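Local coordinates for DUF917 domain-containing protein (Chromobacterium violaceum, PDB 2O3I) that is of unknown function but belongs to the S-Me-THD-like (DUF917) family and carries both its N-terminal and C-terminal domains in one chain, at residues A[16-21]-A[329-334]; A[29-34]-A[109-114]; A[136-141]-A[371-376]; A[315-320]-A[358-363]. The protein carries 2 engineered substitutions. All coordinates share one frame; numbering follows the deposited sequence.

How the contacts relate
All four contacts have their centres within about 13 Å of the centre of the chain. No active site or ligand is identified here to relate them to. Contacts 1 and 3 each join the N-terminal S-Me-THD-like domain to the C-terminal one. Contact 2 lies within the first domain and contact 4 within the second. Contacts 1 and 2 have centres about 10 Å apart and meet through Gln329 OE1 and Arg32 NH2, 3.0 Å apart. Contacts 3 and 4 are about 11 Å apart between centres. There Arg136 NH1 lies 2.7 Å from Pro317 O, a probable hydrogen bond. Contacts 2 and 4 do not touch; their nearest atoms are about 9 Å apart.

Contact 1 (A[16-21]-A[329-334]); sequences GACFFG and QHVFSN
Cys18 and Phe19, at the end of helix 10-19, pack against Val331 and the backbone that follows it. The apolar contacts centre on Val331, whose two methyl groups go to different partners. Val331 CG1 reaches the Phe19 side chain, 3.6 Å from Phe19 CD1 and also near Phe19 CB. It meets the ring obliquely, and the two side chains cross at about a right angle. Val331 CG2 turns to the other residue and lies 4.2 Å from Cys18 CB. Helix 225-237 adds to this apolar side: Leu232 touches Phe19 and Leu236 touches Val331.

The second kind of contact is made by sulfur. Cys18 SG is anti to the backbone N (chi1 177°), which carries it out from the helix to the peptide between Phe332 and Ser333. It lies 3.5 Å from Ser333 N and 3.6 Å from Phe332 C.

No hydrogen bond crosses between 16-21 and 329-334. Within the loop, Gln329 NE2 donates to Val331 O at 2.7 Å, on a lone pair in the carbonyl plane. This links Gln329 to the backbone two residues on, with Val331 O 30° out of the amide plane. Gln329 CG packs over one face of the Phe332 ring, offset toward the rim. Ser333 is the N-cap of helix 334-337, and its OG is hydrogen-bonded to Asp336.

Every touching residue is buried, so the two segments meet by shape and van der Waals contact alone. Polar ties lie beside this apolar core: Gln329 OE1 bonds Arg32 NH2, and Phe19 O bonds Ser321 OG.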
# COMPACT_ATOMS: atom_id res chain seq x y z
N GLY A 16 -21.24 -16.84 20.98
CA GLY A 16 -20.99 -18.13 20.36
C GLY A 16 -19.85 -18.04 19.36
O GLY A 16 -18.99 -18.91 19.32
N ALA A 17 -19.86 -16.97 18.56
CA ALA A 17 -18.84 -16.75 17.53
C ALA A 17 -17.46 -16.58 18.16
O ALA A 17 -16.46 -16.97 17.56
CB ALA A 17 -19.19 -15.53 16.68
N CYS A 18 -17.43 -15.98 19.35
CA CYS A 18 -16.18 -15.77 20.06
C CYS A 18 -15.57 -17.13 20.41
O CYS A 18 -14.38 -17.35 20.21
CB CYS A 18 -16.43 -14.96 21.35
SG CYS A 18 -14.95 -14.68 22.40
N PHE A 19 -16.40 -18.04 20.91
CA PHE A 19 -15.92 -19.37 21.25
C PHE A 19 -15.44 -20.11 19.99
O PHE A 19 -14.46 -20.84 20.04
CB PHE A 19 -17.01 -20.18 21.96
CG PHE A 19 -16.54 -21.54 22.43
CD1 PHE A 19 -15.70 -21.65 23.53
CD2 PHE A 19 -16.88 -22.69 21.72
CE1 PHE A 19 -15.21 -22.90 23.93
CE2 PHE A 19 -16.40 -23.93 22.11
CZ PHE A 19 -15.56 -24.04 23.21
N PHE A 20 -16.13 -19.92 18.87
CA PHE A 20 -15.73 -20.58 17.63
C PHE A 20 -14.61 -19.80 16.93
O PHE A 20 -14.16 -20.19 15.84
CB PHE A 20 -16.93 -20.73 16.67
CG PHE A 20 -17.94 -21.77 17.11
CD1 PHE A 20 -17.57 -23.10 17.27
CD2 PHE A 20 -19.26 -21.41 17.37
CE1 PHE A 20 -18.49 -24.06 17.70
CE2 PHE A 20 -20.19 -22.36 17.80
CZ PHE A 20 -19.80 -23.69 17.96
N GLY A 21 -14.15 -18.72 17.55
CA GLY A 21 -13.10 -17.92 16.95
C GLY A 21 -11.68 -18.39 17.24
O GLY A 21 -10.71 -17.79 16.75
N GLN A 329 -19.29 -14.38 32.17
CA GLN A 329 -18.66 -14.60 30.87
C GLN A 329 -17.83 -15.87 30.89
O GLN A 329 -16.88 -15.99 31.67
CB GLN A 329 -17.79 -13.40 30.50
CG GLN A 329 -17.31 -13.39 29.05
CD GLN A 329 -18.45 -13.52 28.06
OE1 GLN A 329 -19.41 -12.75 28.09
NE2 GLN A 329 -18.35 -14.49 27.16
N HIS A 330 -18.19 -16.81 30.03
CA HIS A 330 -17.51 -18.10 29.94
C HIS A 330 -16.50 -18.16 28.80
O HIS A 330 -15.50 -18.87 28.91
CB HIS A 330 -18.54 -19.22 29.76
CG HIS A 330 -19.54 -19.31 30.87
ND1 HIS A 330 -19.18 -19.56 32.18
CD2 HIS A 330 -20.89 -19.20 30.86
CE1 HIS A 330 -20.27 -19.59 32.93
NE2 HIS A 330 -21.32 -19.37 32.16
N VAL A 331 -16.77 -17.41 27.73
CA VAL A 331 -15.89 -17.39 26.55
C VAL A 331 -15.17 -16.06 26.32
O VAL A 331 -15.75 -14.98 26.47
CB VAL A 331 -16.68 -17.79 25.27
CG1 VAL A 331 -17.33 -19.14 25.47
CG2 VAL A 331 -17.73 -16.72 24.93
N PHE A 332 -13.90 -16.16 25.96
CA PHE A 332 -13.07 -14.98 25.74
C PHE A 332 -12.11 -15.17 24.57
O PHE A 332 -11.62 -16.27 24.32
CB PHE A 332 -12.20 -14.71 26.97
CG PHE A 332 -12.96 -14.32 28.20
CD1 PHE A 332 -13.07 -12.98 28.56
CD2 PHE A 332 -13.51 -15.29 29.02
CE1 PHE A 332 -13.73 -12.61 29.73
CE2 PHE A 332 -14.18 -14.94 30.20
CZ PHE A 332 -14.29 -13.59 30.55
N SER A 333 -11.86 -14.08 23.85
CA SER A 333 -10.88 -14.11 22.77
C SER A 333 -9.63 -13.66 23.52
O SER A 333 -9.73 -13.12 24.62
CB SER A 333 -11.21 -13.07 21.69
OG SER A 333 -10.97 -11.75 22.16
N ASN A 334 -8.46 -13.89 22.95
CA ASN A 334 -7.23 -13.48 23.61
C ASN A 334 -7.28 -11.99 23.97
O ASN A 334 -6.82 -11.58 25.04
CB ASN A 334 -6.03 -13.77 22.71
CG ASN A 334 -5.78 -15.26 22.58
OD1 ASN A 334 -5.61 -15.77 21.47
ND2 ASN A 334 -5.75 -15.96 23.71

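Contact 2 (A[29-34]-A[109-114]); sequences ISARHL and SGALGF
Ser30 OG lies against the end of the Leu112 side chain. It is 3.3 Å from Leu112 CG and 3.4 Å from Leu112 CD2, with Leu112 CD1 a little farther off. The oxygen stands between the backbone N and the carbonyl carbon (chi1 73°), on the side of Leu112. It meets only carbon of Leu112 here and takes its hydrogen bond elsewhere.

Next along the first helix, Ala31 gives the closest backbone approach, with Ala31 CA 5.0 Å from Leu112 CA. Ala31 presents no more than a methyl to the Ala111 carbonyl: Ala31 CB is 3.4 Å from Ala111 O and 4.0 Å from Ala111 CB. The contact packs helix 28-35 against the N-terminal part of helix 111-124, both within the N-terminal S-Me-THD-like domain. A turn further on from Ala31, Leu34 CD1 meets Leu112 CD2 at 3.8 Å, and these two side chains cross at about a right angle. Leu34 also reaches Val116 and Leu119 of helix 111-124.

No hydrogen bond joins the two segments. Leu112 has a backbone bond to another part of the chain, at Gly25. The bond between Ser30 N and Thr27 OG1 is local to the N-terminal end of helix 28-35. Ala31 also packs on Leu14 of helix 10-19.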
# COMPACT_ATOMS: atom_id res chain seq x y z
N ILE A 29 -15.85 -6.94 23.02
CA ILE A 29 -15.94 -5.54 23.42
C ILE A 29 -16.33 -4.67 22.23
O ILE A 29 -17.30 -3.91 22.31
CB ILE A 29 -14.60 -5.07 23.98
CG1 ILE A 29 -14.17 -6.01 25.12
CG2 ILE A 29 -14.72 -3.62 24.46
CD1 ILE A 29 -12.77 -5.75 25.68
N SER A 30 -15.59 -4.78 21.14
CA SER A 30 -15.88 -3.98 19.95
C SER A 30 -17.15 -4.49 19.28
O SER A 30 -17.86 -3.73 18.63
CB SER A 30 -14.71 -4.02 18.97
OG SER A 30 -14.59 -5.27 18.31
N ALA A 31 -17.45 -5.78 19.42
CA ALA A 31 -18.66 -6.34 18.82
C ALA A 31 -19.88 -5.78 19.55
O ALA A 31 -20.88 -5.45 18.92
CB ALA A 31 -18.64 -7.86 18.91
N ARG A 32 -19.78 -5.66 20.87
CA ARG A 32 -20.87 -5.13 21.69
C ARG A 32 -21.06 -3.64 21.45
O ARG A 32 -22.18 -3.14 21.45
CB ARG A 32 -20.61 -5.42 23.18
CG ARG A 32 -20.99 -6.85 23.60
CD ARG A 32 -20.49 -7.22 24.99
NE ARG A 32 -20.89 -8.57 25.38
CZ ARG A 32 -20.34 -9.28 26.36
NH1 ARG A 32 -19.35 -8.76 27.08
NH2 ARG A 32 -20.76 -10.51 26.63
N HIS A 33 -19.95 -2.94 21.24
CA HIS A 33 -20.00 -1.51 20.98
C HIS A 33 -20.83 -1.24 19.73
O HIS A 33 -21.60 -0.28 19.68
CB HIS A 33 -18.59 -0.96 20.78
CG HIS A 33 -17.85 -0.72 22.06
ND1 HIS A 33 -16.49 -0.54 22.10
CD2 HIS A 33 -18.29 -0.60 23.34
CE1 HIS A 33 -16.11 -0.34 23.36
NE2 HIS A 33 -17.19 -0.37 24.12
N LEU A 34 -20.65 -2.08 18.72
CA LEU A 34 -21.37 -1.92 17.46
C LEU A 34 -22.84 -2.34 17.57
O LEU A 34 -23.73 -1.66 17.06
CB LEU A 34 -20.69 -2.72 16.35
CG LEU A 34 -19.36 -2.20 15.81
CD1 LEU A 34 -18.76 -3.21 14.86
CD2 LEU A 34 -19.59 -0.87 15.09
N SER A 109 -15.17 -16.95 11.48
CA SER A 109 -16.02 -17.03 12.67
C SER A 109 -15.37 -16.27 13.81
O SER A 109 -14.23 -16.54 14.17
CB SER A 109 -16.23 -18.48 13.11
OG SER A 109 -17.19 -19.13 12.30
N GLY A 110 -16.10 -15.32 14.38
CA GLY A 110 -15.57 -14.54 15.48
C GLY A 110 -16.56 -13.48 15.91
O GLY A 110 -17.48 -13.15 15.17
N ALA A 111 -16.37 -12.94 17.10
CA ALA A 111 -17.27 -11.93 17.64
C ALA A 111 -17.61 -10.78 16.70
O ALA A 111 -18.78 -10.38 16.62
CB ALA A 111 -16.71 -11.37 18.94
N LEU A 112 -16.63 -10.25 15.98
CA LEU A 112 -16.85 -9.13 15.06
C LEU A 112 -17.41 -9.52 13.70
O LEU A 112 -18.32 -8.86 13.18
CB LEU A 112 -15.55 -8.39 14.81
CG LEU A 112 -15.21 -7.12 15.59
CD1 LEU A 112 -13.94 -6.54 14.96
CD2 LEU A 112 -16.36 -6.11 15.53
N GLY A 113 -16.83 -10.56 13.13
CA GLY A 113 -17.21 -11.05 11.82
C GLY A 113 -18.67 -11.08 11.45
O GLY A 113 -19.09 -10.42 10.50
N PHE A 114 -19.45 -11.85 12.20
CA PHE A 114 -20.86 -11.96 11.89
C PHE A 114 -21.60 -10.64 12.17
O PHE A 114 -22.47 -10.24 11.41
CB PHE A 114 -21.48 -13.13 12.67
CG PHE A 114 -20.96 -14.48 12.25
CD1 PHE A 114 -21.11 -14.93 10.94
CD2 PHE A 114 -20.30 -15.31 13.16
CE1 PHE A 114 -20.62 -16.19 10.54
CE2 PHE A 114 -19.80 -16.56 12.78
CZ PHE A 114 -19.96 -17.00 11.46

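Contact 3 (A[136-141]-A[371-376]); sequences RAVPSL and QSFADE
The loop 136-141 passes one side of helix 367-379 at a distance, with Pro139 CA 8.3 Å from Glu376 CA and Val138 CA 9.0 Å from Phe373 CA. Side chains bridge the two backbones.

Phe373 extends from the helix to meet two residues of the loop. Phe373 CZ meets Val138 CG1 at 3.9 Å, and the two side chains cross at about a right angle. Phe373 CE2 lies over one face of the Arg136 guanidinium, offset toward the rim, 4.0 Å from Arg136 NH1. The two planes are 53° apart, so this is not a parallel stack.

The guanidinium is held by Ala137 O and by Pro317 O. Arg136 NE (3.0 Å) and Arg136 NH2 (3.2 Å) both donate to Ala137 O, a side-on grip on one oxygen. That oxygen is nearly in the guanidinium plane, and the chain bends at chi3 (-64°) as it curls back to it. Arg136 NH1 is hydrogen-bonded to Pro317 O, and Arg136 NH2 has a weak bond to Ser301 O.

One turn on, the Glu376 side chain runs antiparallel to the proline ring of Pro139. The bend at chi2 (76°) places Glu376 CD beside Pro139 CG. Glu376 OE1 ends 3.5 Å from Pro139 CG.

The loop follows strand 127-129 and leads to helix 145-148. On its way it touches helix 183-194, where Ser140 packs on Glu188 and Leu141 on Ser184. Leu141 also reaches Met208 and Trp209 of strand 203-211.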
# COMPACT_ATOMS: atom_id res chain seq x y z
N ARG A 136 -13.67 -20.84 11.81
CA ARG A 136 -12.83 -20.35 12.90
C ARG A 136 -12.22 -19.02 12.47
O ARG A 136 -12.51 -18.53 11.37
CB ARG A 136 -11.71 -21.35 13.23
CG ARG A 136 -10.87 -21.76 12.04
CD ARG A 136 -9.56 -22.40 12.47
NE ARG A 136 -8.73 -21.44 13.19
CZ ARG A 136 -7.67 -21.76 13.93
NH1 ARG A 136 -7.30 -23.02 14.05
NH2 ARG A 136 -7.01 -20.81 14.57
N ALA A 137 -11.39 -18.44 13.33
CA ALA A 137 -10.72 -17.19 13.00
C ALA A 137 -9.29 -17.58 12.63
O ALA A 137 -8.70 -18.45 13.26
CB ALA A 137 -10.72 -16.25 14.18
N VAL A 138 -8.75 -16.95 11.59
CA VAL A 138 -7.40 -17.26 11.15
C VAL A 138 -6.52 -16.02 11.11
O VAL A 138 -7.02 -14.91 10.88
CB VAL A 138 -7.40 -17.94 9.75
CG1 VAL A 138 -8.32 -19.16 9.75
CG2 VAL A 138 -7.83 -16.94 8.69
N PRO A 139 -5.21 -16.18 11.31
CA PRO A 139 -4.29 -15.04 11.29
C PRO A 139 -4.08 -14.39 9.93
O PRO A 139 -3.72 -13.22 9.87
CB PRO A 139 -3.00 -15.64 11.85
CG PRO A 139 -3.03 -17.02 11.30
CD PRO A 139 -4.47 -17.43 11.57
N SER A 140 -4.28 -15.13 8.85
CA SER A 140 -4.10 -14.54 7.53
C SER A 140 -4.99 -15.12 6.43
O SER A 140 -5.43 -16.26 6.52
CB SER A 140 -2.63 -14.61 7.11
OG SER A 140 -2.32 -15.85 6.52
N LEU A 141 -5.24 -14.32 5.40
CA LEU A 141 -6.12 -14.65 4.29
C LEU A 141 -6.01 -16.00 3.56
O LEU A 141 -7.03 -16.55 3.16
CB LEU A 141 -6.07 -13.53 3.25
CG LEU A 141 -6.45 -12.12 3.75
CD1 LEU A 141 -6.25 -11.13 2.61
CD2 LEU A 141 -7.90 -12.09 4.24
N GLN A 371 -1.66 -26.66 4.05
CA GLN A 371 -0.29 -26.23 3.80
C GLN A 371 -0.14 -24.81 4.32
O GLN A 371 0.85 -24.46 4.97
CB GLN A 371 0.03 -26.30 2.31
N SER A 372 -1.13 -23.98 4.02
CA SER A 372 -1.12 -22.59 4.46
C SER A 372 -0.97 -22.54 5.99
O SER A 372 -0.20 -21.73 6.52
CB SER A 372 -2.43 -21.92 4.01
OG SER A 372 -2.41 -20.52 4.24
N PHE A 373 -1.69 -23.42 6.69
CA PHE A 373 -1.61 -23.49 8.15
C PHE A 373 -0.23 -23.95 8.60
O PHE A 373 0.32 -23.43 9.57
CB PHE A 373 -2.67 -24.44 8.72
CG PHE A 373 -4.00 -23.78 9.00
CD1 PHE A 373 -5.03 -23.81 8.06
CD2 PHE A 373 -4.23 -23.15 10.23
CE1 PHE A 373 -6.26 -23.21 8.34
CE2 PHE A 373 -5.47 -22.55 10.51
CZ PHE A 373 -6.48 -22.58 9.57
N ALA A 374 0.33 -24.95 7.92
CA ALA A 374 1.65 -25.47 8.26
C ALA A 374 2.69 -24.36 8.17
O ALA A 374 3.57 -24.25 9.02
CB ALA A 374 2.03 -26.63 7.33
N ASP A 375 2.57 -23.53 7.14
CA ASP A 375 3.50 -22.42 6.95
C ASP A 375 3.41 -21.44 8.12
O ASP A 375 4.43 -21.04 8.68
CB ASP A 375 3.18 -21.68 5.65
CG ASP A 375 3.50 -22.50 4.41
OD1 ASP A 375 3.12 -22.07 3.30
OD2 ASP A 375 4.12 -23.57 4.55
N GLU A 376 2.19 -21.06 8.49
CA GLU A 376 2.00 -20.11 9.58
C GLU A 376 2.59 -20.67 10.87
O GLU A 376 3.32 -19.98 11.59
CB GLU A 376 0.51 -19.82 9.77
CG GLU A 376 0.20 -18.82 10.88
CD GLU A 376 0.50 -17.38 10.50
OE1 GLU A 376 0.41 -16.50 11.38
OE2 GLU A 376 0.83 -17.13 9.31

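Contact 4 (A[315-320]-A[358-363]); sequences TAPDAI and LPAAAP
Strands 319-324 and 352-358 pair antiparallel in the sheet of the C-terminal S-Me-THD-like domain, and this contact lies at the Ala319-Leu358 end of their pairing. Ala319 and Leu358 form a hydrogen-bonded pair. Leu358 N donates to Ala319 O at 2.8 Å and Ala319 N donates to Leu358 O at 2.9 Å. Their side chains lie on the same face of the sheet, with Ala319 CB 3.9 Å from Leu358 CB.

Beyond the pair, a side chain takes over from the backbone and continues the link between the two segments. Ala360 N donates to Asp318 OD1 at 2.8 Å, with an N-H...O angle of 159°. The N-H comes to the anti side of the carboxylate, 22° out of its plane. Asp318 CG is anti to the carbonyl carbon (chi1 -70°), a placing that sets the carboxylate beside the 358-360 backbone. Asp318 OD1 also bonds Tyr386 OH, and OD2 bonds Val389 N, so the carboxylate ties the contact to the C-terminal tail.

Pro317, after a cis peptide bond, touches Ala360 more tightly than usual, with Pro317 CB 3.4 Å from Ala360 CB. Leu370 and Phe373 of helix 367-379 also pack on Pro317.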
# COMPACT_ATOMS: atom_id res chain seq x y z
N THR A 315 -2.96 -28.20 17.65
CA THR A 315 -2.40 -27.29 16.67
C THR A 315 -3.47 -26.94 15.65
O THR A 315 -4.37 -27.74 15.39
CB THR A 315 -1.21 -27.96 15.95
OG1 THR A 315 -0.14 -28.15 16.89
CG2 THR A 315 -0.73 -27.13 14.80
N ALA A 316 -3.39 -25.74 15.10
CA ALA A 316 -4.33 -25.30 14.08
C ALA A 316 -4.07 -26.26 12.92
O ALA A 316 -2.98 -26.82 12.81
CB ALA A 316 -4.03 -23.87 13.65
N PRO A 317 -5.05 -26.45 12.02
CA PRO A 317 -6.39 -25.85 11.94
C PRO A 317 -7.35 -26.09 13.10
O PRO A 317 -8.35 -25.40 13.21
CB PRO A 317 -6.93 -26.42 10.63
CG PRO A 317 -6.31 -27.78 10.57
CD PRO A 317 -4.87 -27.47 10.97
N ASP A 318 -7.06 -27.05 13.96
CA ASP A 318 -7.94 -27.29 15.10
C ASP A 318 -8.06 -26.01 15.93
O ASP A 318 -7.06 -25.34 16.19
CB ASP A 318 -7.43 -28.42 15.99
CG ASP A 318 -7.53 -29.79 15.34
OD1 ASP A 318 -8.33 -29.95 14.39
OD2 ASP A 318 -6.82 -30.71 15.79
N ALA A 319 -9.28 -25.68 16.33
CA ALA A 319 -9.50 -24.50 17.14
C ALA A 319 -9.10 -24.77 18.58
O ALA A 319 -9.19 -25.90 19.07
CB ALA A 319 -10.97 -24.09 17.08
N ILE A 320 -8.65 -23.72 19.26
CA ILE A 320 -8.23 -23.79 20.65
C ILE A 320 -9.01 -22.69 21.32
O ILE A 320 -8.89 -21.52 20.93
CB ILE A 320 -6.71 -23.55 20.77
CG1 ILE A 320 -5.96 -24.73 20.14
CG2 ILE A 320 -6.31 -23.36 22.22
CD1 ILE A 320 -4.50 -24.46 19.84
N LEU A 358 -11.18 -27.90 19.24
CA LEU A 358 -12.29 -28.29 18.39
C LEU A 358 -11.68 -28.80 17.08
O LEU A 358 -10.82 -28.15 16.48
CB LEU A 358 -13.21 -27.10 18.11
CG LEU A 358 -13.83 -26.37 19.31
CD1 LEU A 358 -14.62 -25.15 18.81
CD2 LEU A 358 -14.73 -27.32 20.09
N PRO A 359 -12.11 -29.99 16.64
CA PRO A 359 -11.55 -30.50 15.39
C PRO A 359 -11.86 -29.56 14.23
O PRO A 359 -12.99 -29.08 14.08
CB PRO A 359 -12.21 -31.87 15.26
CG PRO A 359 -13.47 -31.75 16.08
CD PRO A 359 -13.00 -30.97 17.27
N ALA A 360 -10.85 -29.27 13.42
CA ALA A 360 -11.05 -28.38 12.29
C ALA A 360 -12.09 -28.95 11.34
O ALA A 360 -12.25 -30.16 11.25
CB ALA A 360 -9.74 -28.18 11.55
N ALA A 361 -12.82 -28.08 10.65
CA ALA A 361 -13.83 -28.55 9.71
C ALA A 361 -13.05 -29.18 8.57
O ALA A 361 -11.93 -28.75 8.26
CB ALA A 361 -14.68 -27.40 9.19
N ALA A 362 -13.65 -30.19 7.96
CA ALA A 362 -13.04 -30.94 6.87
C ALA A 362 -12.30 -30.14 5.80
O ALA A 362 -11.17 -30.47 5.45
CB ALA A 362 -14.11 -31.82 6.22
N PRO A 363 -12.92 -29.08 5.26
CA PRO A 363 -12.23 -28.30 4.21
C PRO A 363 -10.86 -27.72 4.62
O PRO A 363 -10.05 -27.36 3.75
CB PRO A 363 -13.23 -27.20 3.87
CG PRO A 363 -14.57 -27.85 4.19
CD PRO A 363 -14.27 -28.55 5.50